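Local coordinates for putative Lipoprotein (Shewanella oneidensis, PDB 3U24), which is of unknown function but binds zinc and calcium ions and is probably related to zinc metallopeptidases, at residues V340-K345 with E409-H414; I363-P368 with T416-S421; S119-A124 with G161-P166; A154-A159 with K215-H220; R303-K308 with M461-Y466. All coordinates share one frame; numbering follows the deposited sequence.

Contacts 1 and 2 belong to one neighbourhood, their centres 11 Å apart, beside the zinc held by His408, His414 and Glu439. They are joined directly: Tyr420 OH lies 2.5 Å from Thr341 O, a probable hydrogen bond. Across the chain's centre from contact 1, contacts 3 and 4 form a second cluster, centres 10 Å apart. Both draw on helix 152-162, whose Tyr155 OH and Tyr156 OH reach Asn122 N and Val123 N at 3.0 and 3.1 Å. The clusters stay separated, the centres of contacts 1 and 3 about 43 Å apart. Contact 5 lies 27 Å, centre to centre, from contact 1, and the side chain of Met464 is about 10 Å from another bound zinc.

Contact 1. Residues V340-K345 with E409-H414; sequences VTLDPK and EAIPGH. With ZN (zinc ion), chain F.
Val340 and Leu342 reach from the loop after helix 319-337 to the turn that carries the zinc ligands. The buried, better-packed part is wholly apolar. Val340 puts CG1 against CB of the Pro412 ring at 4.2 Å. Leu342, extended at chi2 (171°), carries CD1 forward to CG2 of Ile411 at 4.4 Å. Both are at ordinary van der Waals range, and no hydrogen bond crosses between the segments. The peptide before Pro412 is cis, and its CB points toward the loop of Val340. The far end of 340-345 is the loose side: Asp343, Pro344 and Lys345 are exposed and poorly ordered, and Lys345 N gives only a weak bond to Asp343 OD2. At the other end of the turn, His414 NE2 binds the zinc at 2.1 Å. A water, also 2.1 Å from the zinc, donates to Glu409 OE2 at 2.6 Å. His408 and Glu439 are the other protein ligands; a His-Glu pair followed by a second histidine ligand is consistent with distant kinship to zinc peptidases. Gly413 sits at the N-cap of helix 414-423, whose Thr416 lies against both Leu342 and Ile411. Around the contact, helix 435-451 packs on Pro412 through Thr445 and Met449, while helix 319-337 covers Ile411 with Leu330 and Ile331 and meets Val340 and Leu342 through Val334.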
# COMPACT_ATOMS: atom_id res chain seq x y z
N VAL A 340 -12.59 18.18 -13.15
CA VAL A 340 -13.45 17.46 -12.20
C VAL A 340 -14.02 18.48 -11.22
O VAL A 340 -13.35 19.41 -10.87
CB VAL A 340 -12.63 16.36 -11.46
CG1 VAL A 340 -11.70 17.00 -10.45
CG2 VAL A 340 -13.54 15.37 -10.78
N THR A 341 -15.27 18.34 -10.80
CA THR A 341 -15.84 19.26 -9.81
C THR A 341 -15.13 19.09 -8.48
O THR A 341 -15.06 17.99 -7.94
CB THR A 341 -17.35 19.00 -9.60
OG1 THR A 341 -18.04 19.07 -10.85
CG2 THR A 341 -17.98 20.04 -8.58
N LEU A 342 -14.62 20.18 -7.94
CA LEU A 342 -14.10 20.22 -6.58
C LEU A 342 -15.02 21.04 -5.67
O LEU A 342 -15.58 22.01 -6.12
CB LEU A 342 -12.72 20.88 -6.60
CG LEU A 342 -11.68 20.18 -7.45
CD1 LEU A 342 -10.44 21.07 -7.55
CD2 LEU A 342 -11.38 18.80 -6.86
N ASP A 343 -15.18 20.67 -4.41
CA ASP A 343 -16.04 21.43 -3.47
C ASP A 343 -15.21 22.41 -2.64
O ASP A 343 -14.47 21.98 -1.76
CB ASP A 343 -16.78 20.45 -2.54
CG ASP A 343 -17.72 21.16 -1.57
OD1 ASP A 343 -18.95 21.01 -1.70
OD2 ASP A 343 -17.22 21.88 -0.67
N PRO A 344 -15.33 23.74 -2.88
CA PRO A 344 -14.48 24.72 -2.14
C PRO A 344 -14.57 24.70 -0.59
O PRO A 344 -13.63 25.18 0.08
CB PRO A 344 -14.95 26.09 -2.68
CG PRO A 344 -15.62 25.79 -3.98
CD PRO A 344 -16.23 24.42 -3.83
N LYS A 345 -15.65 24.14 -0.04
CA LYS A 345 -15.86 24.06 1.42
C LYS A 345 -15.39 22.72 2.04
O LYS A 345 -15.72 22.41 3.19
CB LYS A 345 -17.32 24.36 1.78
CG LYS A 345 -17.69 25.84 1.62
CD LYS A 345 -19.16 26.10 1.89
CE LYS A 345 -19.50 26.12 3.38
NZ LYS A 345 -19.41 27.49 3.95
N GLU A 409 -0.94 13.24 -4.75
CA GLU A 409 -1.41 13.10 -3.36
C GLU A 409 -2.66 13.88 -3.04
O GLU A 409 -3.47 13.45 -2.25
CB GLU A 409 -0.30 13.53 -2.38
CG GLU A 409 0.88 12.59 -2.36
CD GLU A 409 0.52 11.24 -1.82
OE1 GLU A 409 -0.48 11.18 -1.07
OE2 GLU A 409 1.21 10.24 -2.14
N ALA A 410 -2.84 15.02 -3.68
CA ALA A 410 -3.87 15.96 -3.27
C ALA A 410 -4.89 16.23 -4.38
O ALA A 410 -6.02 15.76 -4.32
CB ALA A 410 -3.23 17.26 -2.77
N ILE A 411 -4.52 16.98 -5.40
CA ILE A 411 -5.52 17.44 -6.33
C ILE A 411 -5.08 17.29 -7.77
O ILE A 411 -4.08 17.86 -8.14
CB ILE A 411 -5.90 18.90 -5.99
CG1 ILE A 411 -7.04 18.84 -4.95
CG2 ILE A 411 -6.31 19.67 -7.25
CD1 ILE A 411 -7.03 19.90 -3.89
N PRO A 412 -5.80 16.49 -8.58
CA PRO A 412 -7.00 15.74 -8.33
C PRO A 412 -6.74 14.25 -8.03
O PRO A 412 -7.59 13.40 -8.35
CB PRO A 412 -7.73 15.88 -9.64
CG PRO A 412 -6.65 15.79 -10.65
CD PRO A 412 -5.48 16.51 -10.01
N GLY A 413 -5.61 13.95 -7.38
CA GLY A 413 -5.28 12.57 -7.00
C GLY A 413 -5.95 12.03 -5.73
O GLY A 413 -7.21 12.06 -5.58
N HIS A 414 -5.13 11.55 -4.78
CA HIS A 414 -5.71 10.81 -3.64
C HIS A 414 -6.77 11.53 -2.89
O HIS A 414 -7.78 10.92 -2.57
CB HIS A 414 -4.66 10.35 -2.65
CG HIS A 414 -3.83 9.24 -3.15
ND1 HIS A 414 -4.35 8.19 -3.83
CD2 HIS A 414 -2.48 9.01 -3.07
CE1 HIS A 414 -3.36 7.36 -4.16
NE2 HIS A 414 -2.23 7.84 -3.64
ZN ZN F . -0.27 7.13 -4.16
O HOH W 1 0.96 7.63 -2.49

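Contact 2. Residues I363-P368 with T416-S421; sequences ISAPGP and TQLVYS
Ala365 and Leu418 mark the nearest approach of the two backbones, their CA atoms 8.8 Å apart, where the chain leaves strand 362-364 and passes helix 414-423. No backbone bond spans that gap; the Leu418 side chain reaches across it. Leu418 has its CG turned opposite the backbone N (chi1 168°), and its CD2 is the atom that does the touching. It meets CB of Ala365 at 3.6 Å, the closer of its two contacts, and CG2 of Ile363 at 4.3 Å. A single methyl therefore bears on alternate residues, Ile363 in the strand and Ala365 just beyond it, both of which point their CB toward the helix, while Ser364 between them points away. The packing is small and lies near the surface, with Ala365 exposed. One turn along the helix, Ser421 OG folds back on its own helix and donates to Leu418 O at 2.6 Å, tilted 24° from the carbonyl plane. Ile363 also lies close to the side chains of His414 and Glu409, which places this patch next to the zinc site; Ile363 is not a ligand. Strand 362-364 is an outer strand of the three-stranded mixed sheet and pairs by backbone hydrogen bonding of Ser364 with Tyr376 of strand 376-379. Further on, Pro368 rests on helix 427-432, and Gln417 packs against helix 435-451.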
# COMPACT_ATOMS: atom_id res chain seq x y z
N ILE A 363 -1.85 11.65 2.51
CA ILE A 363 -3.14 11.98 3.08
C ILE A 363 -3.43 11.04 4.23
O ILE A 363 -3.26 9.84 4.08
CB ILE A 363 -4.24 11.77 2.05
CG1 ILE A 363 -4.02 12.67 0.84
CG2 ILE A 363 -5.57 12.08 2.65
CD1 ILE A 363 -3.95 14.15 1.14
N SER A 364 -3.83 11.55 5.39
CA SER A 364 -4.30 10.65 6.43
C SER A 364 -5.74 10.98 6.72
O SER A 364 -6.15 12.16 6.82
CB SER A 364 -3.45 10.66 7.70
OG SER A 364 -3.53 11.89 8.37
N ALA A 365 -6.51 9.93 6.82
CA ALA A 365 -7.94 10.05 6.82
C ALA A 365 -8.45 9.01 7.80
O ALA A 365 -7.76 8.02 8.06
CB ALA A 365 -8.47 9.82 5.42
N PRO A 366 -9.63 9.24 8.38
CA PRO A 366 -10.18 8.31 9.36
C PRO A 366 -10.58 6.98 8.75
O PRO A 366 -11.04 6.96 7.61
CB PRO A 366 -11.45 9.02 9.87
CG PRO A 366 -11.76 10.05 8.83
CD PRO A 366 -10.45 10.45 8.23
N GLY A 367 -10.41 5.90 9.51
CA GLY A 367 -10.96 4.61 9.14
C GLY A 367 -12.49 4.59 9.25
O GLY A 367 -13.10 5.52 9.75
N PRO A 368 -13.11 3.50 8.78
CA PRO A 368 -14.55 3.31 8.76
C PRO A 368 -15.21 3.33 10.13
O PRO A 368 -16.40 3.66 10.21
CB PRO A 368 -14.71 1.92 8.15
CG PRO A 368 -13.40 1.23 8.40
CD PRO A 368 -12.38 2.32 8.27
N THR A 416 -8.83 14.01 -3.69
CA THR A 416 -10.02 14.14 -4.49
C THR A 416 -10.77 12.84 -4.63
O THR A 416 -12.00 12.81 -4.47
CB THR A 416 -9.69 14.69 -5.86
OG1 THR A 416 -8.99 15.92 -5.67
CG2 THR A 416 -10.94 14.97 -6.68
N GLN A 417 -10.05 11.76 -4.92
CA GLN A 417 -10.67 10.47 -5.05
C GLN A 417 -11.31 10.02 -3.72
O GLN A 417 -12.36 9.37 -3.73
CB GLN A 417 -9.65 9.43 -5.53
CG GLN A 417 -10.23 8.05 -5.86
CD GLN A 417 -10.17 7.02 -4.71
OE1 GLN A 417 -11.14 6.28 -4.47
NE2 GLN A 417 -9.03 6.93 -4.07
N LEU A 418 -10.67 10.35 -2.59
CA LEU A 418 -11.26 10.01 -1.28
C LEU A 418 -12.56 10.77 -1.04
O LEU A 418 -13.52 10.20 -0.57
CB LEU A 418 -10.28 10.33 -0.13
CG LEU A 418 -10.77 10.31 1.33
CD1 LEU A 418 -11.10 8.89 1.80
CD2 LEU A 418 -9.70 10.91 2.24
N VAL A 419 -12.59 12.06 -1.32
CA VAL A 419 -13.83 12.83 -1.22
C VAL A 419 -14.93 12.21 -2.09
O VAL A 419 -16.05 11.99 -1.62
CB VAL A 419 -13.64 14.31 -1.58
CG1 VAL A 419 -15.01 15.02 -1.62
CG2 VAL A 419 -12.71 14.97 -0.58
N TYR A 420 -14.62 11.88 -3.34
CA TYR A 420 -15.62 11.27 -4.19
C TYR A 420 -16.10 9.95 -3.60
O TYR A 420 -17.30 9.72 -3.55
CB TYR A 420 -15.18 11.15 -5.64
CG TYR A 420 -15.48 12.42 -6.46
CD1 TYR A 420 -14.67 13.50 -6.40
CD2 TYR A 420 -16.59 12.50 -7.27
CE1 TYR A 420 -14.94 14.64 -7.12
CE2 TYR A 420 -16.91 13.66 -7.98
CZ TYR A 420 -16.07 14.73 -7.91
OH TYR A 420 -16.28 15.87 -8.63
N SER A 421 -15.19 9.14 -3.06
CA SER A 421 -15.59 7.86 -2.45
C SER A 421 -16.40 8.03 -1.17
O SER A 421 -17.06 7.10 -0.75
CB SER A 421 -14.38 6.99 -2.09
OG SER A 421 -13.71 7.61 -1.02

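Contact 3. Residues S119-A124 with G161-P166; sequences SSYNVA and GNISQP. With EDO (1,2-ethanediol), chain S; EDO (1,2-ethanediol), chain P.
Tyr121 meets Asn162 by a hydrogen bond and Ile163 by apolar packing. In the polar pair, Asn162 ND2 donates to Tyr121 OH at 3.1 Å with an N-H...O angle of 155°; the oxygen lies close to the amide plane, while the phenol ring is turned 56° from it. The same hydroxyl is hydrogen-bonded to Trp114 O, so two partners grip it. On the apolar side, Tyr121 CE2 lies 4.0 Å from Ile163 CG1, the two side chains sliding past each other in opposite directions. A phenylalanine in place of Tyr121 would probably keep this packing but leave Asn162 ND2 and Trp114 O without their shared hydroxyl. A third bond is local: Ala124 N donates to Asn122 OD1 at 2.9 Å, capping the start of helix 124-131. The contact thus ties the loop before that helix to the C-terminal end of helix 152-162, with Ala159 of that helix also touching Tyr121 and Trp223 of helix 200-234 against Ile163.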
# COMPACT_ATOMS: atom_id res chain seq x y z
N SER A 119 7.98 -14.54 9.48
CA SER A 119 7.69 -13.20 9.94
C SER A 119 6.19 -12.99 10.17
O SER A 119 5.81 -12.03 10.84
CB SER A 119 8.25 -12.13 9.01
OG SER A 119 7.42 -11.96 7.88
N SER A 120 5.34 -13.86 9.65
CA SER A 120 3.90 -13.73 9.92
C SER A 120 3.52 -14.10 11.41
O SER A 120 2.39 -13.83 11.84
CB SER A 120 3.10 -14.52 8.87
OG SER A 120 3.48 -15.87 8.82
N TYR A 121 4.47 -14.62 12.19
CA TYR A 121 4.26 -14.91 13.59
C TYR A 121 4.97 -13.89 14.48
O TYR A 121 6.19 -13.94 14.70
CB TYR A 121 4.73 -16.32 13.90
CG TYR A 121 4.07 -17.35 13.03
CD1 TYR A 121 2.83 -17.85 13.36
CD2 TYR A 121 4.65 -17.78 11.86
CE1 TYR A 121 2.21 -18.78 12.58
CE2 TYR A 121 4.04 -18.73 11.07
CZ TYR A 121 2.82 -19.24 11.45
OH TYR A 121 2.15 -20.18 10.70
N ASN A 122 4.18 -12.97 15.00
CA ASN A 122 4.71 -11.88 15.86
C ASN A 122 3.54 -11.25 16.62
O ASN A 122 2.60 -10.75 16.00
CB ASN A 122 5.41 -10.82 14.99
CG ASN A 122 6.17 -9.76 15.82
OD1 ASN A 122 5.94 -9.57 17.04
ND2 ASN A 122 7.10 -9.06 15.15
N VAL A 123 3.58 -11.30 17.94
CA VAL A 123 2.44 -10.73 18.72
C VAL A 123 2.50 -9.19 18.88
O VAL A 123 1.52 -8.57 19.29
CB VAL A 123 2.33 -11.41 20.10
CG1 VAL A 123 2.21 -12.92 19.92
CG2 VAL A 123 3.53 -11.06 20.98
N ALA A 124 3.61 -8.58 18.51
CA ALA A 124 3.89 -7.18 18.90
C ALA A 124 2.81 -6.22 18.36
O ALA A 124 2.28 -5.37 19.11
CB ALA A 124 5.30 -6.76 18.44
N GLY A 161 5.56 -25.16 15.35
CA GLY A 161 4.92 -26.39 14.81
C GLY A 161 4.39 -26.22 13.38
O GLY A 161 4.21 -27.20 12.69
N ASN A 162 4.16 -25.00 12.93
CA ASN A 162 3.66 -24.76 11.57
C ASN A 162 4.73 -24.47 10.56
O ASN A 162 4.59 -24.77 9.40
CB ASN A 162 2.82 -23.49 11.53
CG ASN A 162 1.43 -23.68 11.99
OD1 ASN A 162 0.95 -24.80 12.20
ND2 ASN A 162 0.70 -22.54 12.08
N ILE A 163 5.77 -23.79 10.98
CA ILE A 163 6.79 -23.36 10.05
C ILE A 163 7.45 -24.58 9.43
O ILE A 163 7.76 -25.53 10.13
CB ILE A 163 7.84 -22.48 10.74
CG1 ILE A 163 7.19 -21.13 11.13
CG2 ILE A 163 9.04 -22.29 9.82
CD1 ILE A 163 7.95 -20.33 12.16
N SER A 164 7.67 -24.56 8.13
CA SER A 164 8.27 -25.68 7.44
C SER A 164 8.90 -25.21 6.14
O SER A 164 8.23 -24.56 5.35
CB SER A 164 7.16 -26.71 7.13
OG SER A 164 7.66 -27.71 6.27
N GLN A 165 10.17 -25.54 5.93
CA GLN A 165 10.96 -25.08 4.79
C GLN A 165 10.85 -23.59 4.59
O GLN A 165 10.41 -23.14 3.56
CB GLN A 165 10.56 -25.79 3.49
CG GLN A 165 10.74 -27.30 3.56
CD GLN A 165 12.16 -27.68 3.82
OE1 GLN A 165 13.10 -27.27 3.08
NE2 GLN A 165 12.37 -28.45 4.89
N PRO A 166 11.27 -22.82 5.59
CA PRO A 166 11.11 -21.38 5.43
C PRO A 166 12.14 -20.80 4.50
O PRO A 166 13.16 -21.42 4.27
CB PRO A 166 11.35 -20.83 6.85
CG PRO A 166 12.21 -21.87 7.52
CD PRO A 166 11.81 -23.20 6.90
C1 EDO S . 1.13 -10.27 11.67
O1 EDO S . 1.15 -10.78 13.02
C2 EDO S . 2.54 -10.24 11.05
O2 EDO S . 3.43 -9.31 11.70
C1 EDO P . -0.97 -9.63 15.58
O1 EDO P . 0.23 -9.15 16.21
C2 EDO P . -1.35 -11.06 16.00
O2 EDO P . -1.86 -11.03 17.33

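Contact 4. Residues A154-A159 with K215-H220; sequences AYYAAA and KAINEH. With EDO (1,2-ethanediol), chain Y.
Tyr156 and His220 are brought together by different first torsions: the tyrosine CG stands opposite its carbonyl carbon (chi1 -71°), whereas the histidine CG lies opposite its own backbone N (chi1 -174°). The two side chains then meet at about a right angle. Tyr156 CD1 sits over the centre of the imidazole, 3.3 Å from His220 CD2. The rings meet obliquely, their centroids 4.5 Å apart and their planes at 37°. At the diagonally opposed corner of the phenol ring, CE2 touches Ile217 CG1 at 3.8 Å, which wedges the tyrosine between two residues of the same helix. Ala159 CB adds a contact to His220 CE1 at 4.0 Å, one turn along. Polar ends are met from outside: Asn178 OD1 and Val123 N both hold the buried Tyr156 OH, and His220 ND1 accepts from Arg160 NH1. An alanine at His220 would remove the imidazole and would probably open a gap beside Tyr156 CD1 and leave Arg160 without this acceptor. Within the Tyr156 helix, Tyr155 CD1 lies over one face of the Tyr156 ring. The whole is a buried helix-to-helix seam away from the annotated sites. Helix 152-162 and the long helix 200-234 run in nearly the same direction, their local axes 9.9 Å apart, and Tyr155 turns to the loops at Pro59 and Val123.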
# COMPACT_ATOMS: atom_id res chain seq x y z
N ALA A 154 1.78 -20.17 23.83
CA ALA A 154 1.06 -21.06 22.88
C ALA A 154 1.16 -20.56 21.44
O ALA A 154 1.25 -21.33 20.52
CB ALA A 154 -0.40 -21.19 23.26
N TYR A 155 1.08 -19.25 21.29
CA TYR A 155 1.17 -18.61 19.99
C TYR A 155 2.49 -18.99 19.33
O TYR A 155 2.49 -19.38 18.22
CB TYR A 155 1.07 -17.09 20.16
CG TYR A 155 1.18 -16.30 18.89
CD1 TYR A 155 2.41 -15.99 18.35
CD2 TYR A 155 0.05 -15.89 18.21
CE1 TYR A 155 2.51 -15.25 17.15
CE2 TYR A 155 0.12 -15.16 17.00
CZ TYR A 155 1.36 -14.84 16.48
OH TYR A 155 1.46 -14.12 15.31
N TYR A 156 3.61 -18.85 20.04
CA TYR A 156 4.89 -19.15 19.44
C TYR A 156 5.18 -20.68 19.32
O TYR A 156 5.87 -21.08 18.37
CB TYR A 156 6.03 -18.39 20.14
CG TYR A 156 6.02 -16.87 19.87
CD1 TYR A 156 6.40 -16.38 18.64
CD2 TYR A 156 5.65 -15.96 20.85
CE1 TYR A 156 6.38 -15.02 18.37
CE2 TYR A 156 5.64 -14.58 20.60
CZ TYR A 156 5.99 -14.14 19.34
OH TYR A 156 6.04 -12.79 19.05
N ALA A 157 4.69 -21.49 20.26
CA ALA A 157 4.68 -22.97 20.07
C ALA A 157 3.96 -23.35 18.76
O ALA A 157 4.45 -24.20 18.02
CB ALA A 157 4.06 -23.73 21.27
N ALA A 158 2.79 -22.74 18.50
CA ALA A 158 2.06 -22.95 17.26
C ALA A 158 2.90 -22.54 16.02
O ALA A 158 2.93 -23.23 14.98
CB ALA A 158 0.71 -22.19 17.27
N ALA A 159 3.59 -21.43 16.16
CA ALA A 159 4.43 -20.92 15.09
C ALA A 159 5.47 -21.98 14.73
O ALA A 159 5.61 -22.32 13.58
CB ALA A 159 5.13 -19.63 15.51
N LYS A 215 10.01 -14.32 28.52
CA LYS A 215 10.72 -15.58 28.38
C LYS A 215 10.36 -16.28 27.05
O LYS A 215 11.24 -16.68 26.32
CB LYS A 215 10.39 -16.46 29.58
CG LYS A 215 11.01 -17.84 29.57
CD LYS A 215 10.53 -18.69 30.77
CE LYS A 215 11.32 -19.99 30.90
NZ LYS A 215 12.78 -19.69 31.06
N ALA A 216 9.07 -16.41 26.74
CA ALA A 216 8.63 -17.07 25.53
C ALA A 216 9.11 -16.35 24.27
O ALA A 216 9.46 -16.99 23.30
CB ALA A 216 7.11 -17.22 25.51
N ILE A 217 9.10 -15.02 24.28
CA ILE A 217 9.51 -14.26 23.11
C ILE A 217 11.00 -14.47 22.93
O ILE A 217 11.40 -14.82 21.85
CB ILE A 217 9.15 -12.77 23.19
CG1 ILE A 217 7.61 -12.61 23.21
CG2 ILE A 217 9.75 -11.99 22.01
CD1 ILE A 217 7.10 -11.24 23.55
N ASN A 218 11.80 -14.33 24.00
CA ASN A 218 13.22 -14.54 23.92
C ASN A 218 13.58 -15.95 23.48
O ASN A 218 14.49 -16.10 22.68
CB ASN A 218 13.91 -14.22 25.23
CG ASN A 218 14.14 -12.73 25.43
OD1 ASN A 218 13.96 -12.23 26.55
ND2 ASN A 218 14.56 -12.02 24.38
N GLU A 219 12.89 -16.97 23.97
CA GLU A 219 13.14 -18.34 23.52
C GLU A 219 12.76 -18.51 22.06
O GLU A 219 13.44 -19.18 21.33
CB GLU A 219 12.42 -19.39 24.39
CG GLU A 219 13.01 -19.47 25.81
CD GLU A 219 12.18 -20.34 26.78
OE1 GLU A 219 11.02 -20.72 26.45
OE2 GLU A 219 12.72 -20.63 27.88
N HIS A 220 11.69 -17.89 21.62
CA HIS A 220 11.38 -17.94 20.19
C HIS A 220 12.44 -17.26 19.33
O HIS A 220 12.79 -17.76 18.29
CB HIS A 220 10.01 -17.39 19.91
CG HIS A 220 9.57 -17.55 18.48
ND1 HIS A 220 9.14 -18.73 17.98
CD2 HIS A 220 9.49 -16.64 17.46
CE1 HIS A 220 8.84 -18.56 16.69
NE2 HIS A 220 9.04 -17.28 16.38
C1 EDO Y . -1.68 -20.64 28.33
O1 EDO Y . -1.13 -19.46 28.95
C2 EDO Y . -0.93 -21.15 27.07
O2 EDO Y . 0.14 -20.30 26.60

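Contact 5. Residues R303-K308 with M461-Y466; sequences RQLIDK and MWLMYY
Leu305 and Leu463 face each other where helices 298-309 and 459-485 pass at a steep angle, 108° between their local N-to-C directions, with axes 11.0 Å apart at closest approach. Both leucines hold CG opposite the backbone N (chi1 -179° and 179°), and they cross obliquely so that methyl meets methyl: Leu305 CD2 lies 3.6 Å from Leu463 CD2. That same Leu463 methyl also comes within 3.9 Å of Leu305 CG. Ile306 works with both branches. Its CG1 is 4.3 Å from Leu463 CG, while CG2 touches the selenium, SE, of Met464, a selenomethionine, at 4.2 Å. Bends at chi2 and chi3 bring SE over to Ile306, although the CB of Met464 does not aim there. Around this core, Met278 of helix 260-289 packs on Ile306, and Ile401 of helix 401-409 packs on Met464. Arg303 and Asp307 form a long, weak salt bridge along their own helix, apart from the interface. Across the segments every contact is apolar and buried, with no hydrogen bond or charge pair to set a direction. The helices are therefore held by shape and dispersion between branched side chains and one bent methionine, selenium standing in for sulfur.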
# COMPACT_ATOMS: atom_id res chain seq x y z
N ARG A 303 20.50 11.01 -17.85
CA ARG A 303 20.87 10.98 -16.43
C ARG A 303 21.57 12.27 -16.01
O ARG A 303 21.31 12.79 -14.93
CB ARG A 303 21.74 9.74 -16.12
CG ARG A 303 22.22 9.60 -14.66
CD ARG A 303 21.04 9.51 -13.67
NE ARG A 303 21.43 9.41 -12.25
CZ ARG A 303 21.50 8.28 -11.52
NH1 ARG A 303 21.22 7.08 -12.03
NH2 ARG A 303 21.87 8.36 -10.24
N GLN A 304 22.39 12.83 -16.88
CA GLN A 304 23.14 14.02 -16.54
C GLN A 304 22.27 15.26 -16.58
O GLN A 304 22.38 16.12 -15.71
CB GLN A 304 24.40 14.16 -17.43
CG GLN A 304 25.54 13.24 -16.98
CD GLN A 304 26.76 13.24 -17.91
OE1 GLN A 304 26.89 14.08 -18.80
NE2 GLN A 304 27.66 12.27 -17.69
N LEU A 305 21.43 15.37 -17.59
CA LEU A 305 20.47 16.46 -17.65
C LEU A 305 19.56 16.39 -16.44
O LEU A 305 19.35 17.35 -15.78
CB LEU A 305 19.65 16.43 -18.94
CG LEU A 305 18.60 17.54 -19.15
CD1 LEU A 305 19.20 18.93 -18.94
CD2 LEU A 305 18.01 17.41 -20.54
N ILE A 306 19.06 15.22 -16.12
CA ILE A 306 18.16 15.11 -14.96
C ILE A 306 18.88 15.55 -13.69
O ILE A 306 18.32 16.30 -12.89
CB ILE A 306 17.60 13.68 -14.80
CG1 ILE A 306 16.53 13.41 -15.88
CG2 ILE A 306 16.99 13.43 -13.40
CD1 ILE A 306 16.05 11.96 -15.89
N ASP A 307 20.13 15.10 -13.49
CA ASP A 307 20.88 15.45 -12.25
C ASP A 307 21.05 16.97 -12.10
O ASP A 307 20.99 17.52 -11.01
CB ASP A 307 22.27 14.77 -12.18
CG ASP A 307 22.20 13.25 -11.90
OD1 ASP A 307 21.13 12.76 -11.38
OD2 ASP A 307 23.23 12.56 -12.23
N LYS A 308 21.26 17.62 -13.23
CA LYS A 308 21.40 19.06 -13.30
C LYS A 308 20.09 19.81 -13.02
O LYS A 308 20.07 20.81 -12.29
CB LYS A 308 21.89 19.43 -14.70
CG LYS A 308 21.97 20.93 -15.02
CD LYS A 308 22.91 21.72 -14.13
CE LYS A 308 23.27 23.04 -14.81
NZ LYS A 308 23.78 24.04 -13.85
N MSE A 461 9.40 19.85 -17.42
CA MSE A 461 8.33 19.24 -16.65
C MSE A 461 8.07 17.85 -17.21
O MSE A 461 8.04 16.89 -16.47
CB MSE A 461 7.06 20.11 -16.72
CG MSE A 461 5.79 19.44 -16.16
SE MSE A 461 5.97 19.12 -14.24
CE MSE A 461 5.29 20.88 -13.76
N TRP A 462 7.92 17.74 -18.52
CA TRP A 462 7.71 16.42 -19.13
C TRP A 462 8.84 15.45 -18.86
O TRP A 462 8.61 14.27 -18.56
CB TRP A 462 7.39 16.53 -20.61
CG TRP A 462 5.94 16.89 -20.79
CD1 TRP A 462 5.34 18.13 -20.55
CD2 TRP A 462 4.85 16.02 -21.18
NE1 TRP A 462 4.00 18.06 -20.76
CE2 TRP A 462 3.64 16.83 -21.14
CE3 TRP A 462 4.75 14.69 -21.54
CZ2 TRP A 462 2.41 16.31 -21.48
CZ3 TRP A 462 3.50 14.17 -21.86
CH2 TRP A 462 2.36 14.96 -21.84
N LEU A 463 10.07 15.93 -18.94
CA LEU A 463 11.22 15.07 -18.72
C LEU A 463 11.18 14.49 -17.31
O LEU A 463 11.42 13.29 -17.13
CB LEU A 463 12.51 15.85 -18.96
CG LEU A 463 13.84 15.13 -18.76
CD1 LEU A 463 13.91 13.91 -19.67
CD2 LEU A 463 15.01 16.09 -18.99
N MSE A 464 10.89 15.36 -16.33
CA MSE A 464 10.85 14.98 -14.94
C MSE A 464 9.68 14.05 -14.67
O MSE A 464 9.84 13.07 -13.95
CB MSE A 464 10.79 16.20 -14.02
CG MSE A 464 12.05 17.05 -13.96
SE MSE A 464 13.73 16.06 -13.42
CE MSE A 464 13.06 14.95 -12.06
N TYR A 465 8.52 14.34 -15.24
CA TYR A 465 7.39 13.43 -15.19
C TYR A 465 7.75 12.03 -15.71
O TYR A 465 7.41 11.00 -15.10
CB TYR A 465 6.18 13.94 -15.99
CG TYR A 465 5.19 12.82 -16.26
CD1 TYR A 465 4.42 12.30 -15.23
CD2 TYR A 465 5.09 12.25 -17.48
CE1 TYR A 465 3.52 11.27 -15.45
CE2 TYR A 465 4.24 11.20 -17.71
CZ TYR A 465 3.43 10.71 -16.69
OH TYR A 465 2.57 9.66 -16.90
N TYR A 466 8.42 11.98 -16.84
CA TYR A 466 8.81 10.70 -17.39
C TYR A 466 9.72 9.89 -16.46
O TYR A 466 9.55 8.67 -16.35
CB TYR A 466 9.45 10.87 -18.74
CG TYR A 466 8.49 11.18 -19.88
CD1 TYR A 466 7.32 10.46 -20.05
CD2 TYR A 466 8.80 12.15 -20.83
CE1 TYR A 466 6.48 10.70 -21.13
CE2 TYR A 466 7.95 12.45 -21.88
CZ TYR A 466 6.81 11.70 -22.04
OH TYR A 466 5.97 11.97 -23.08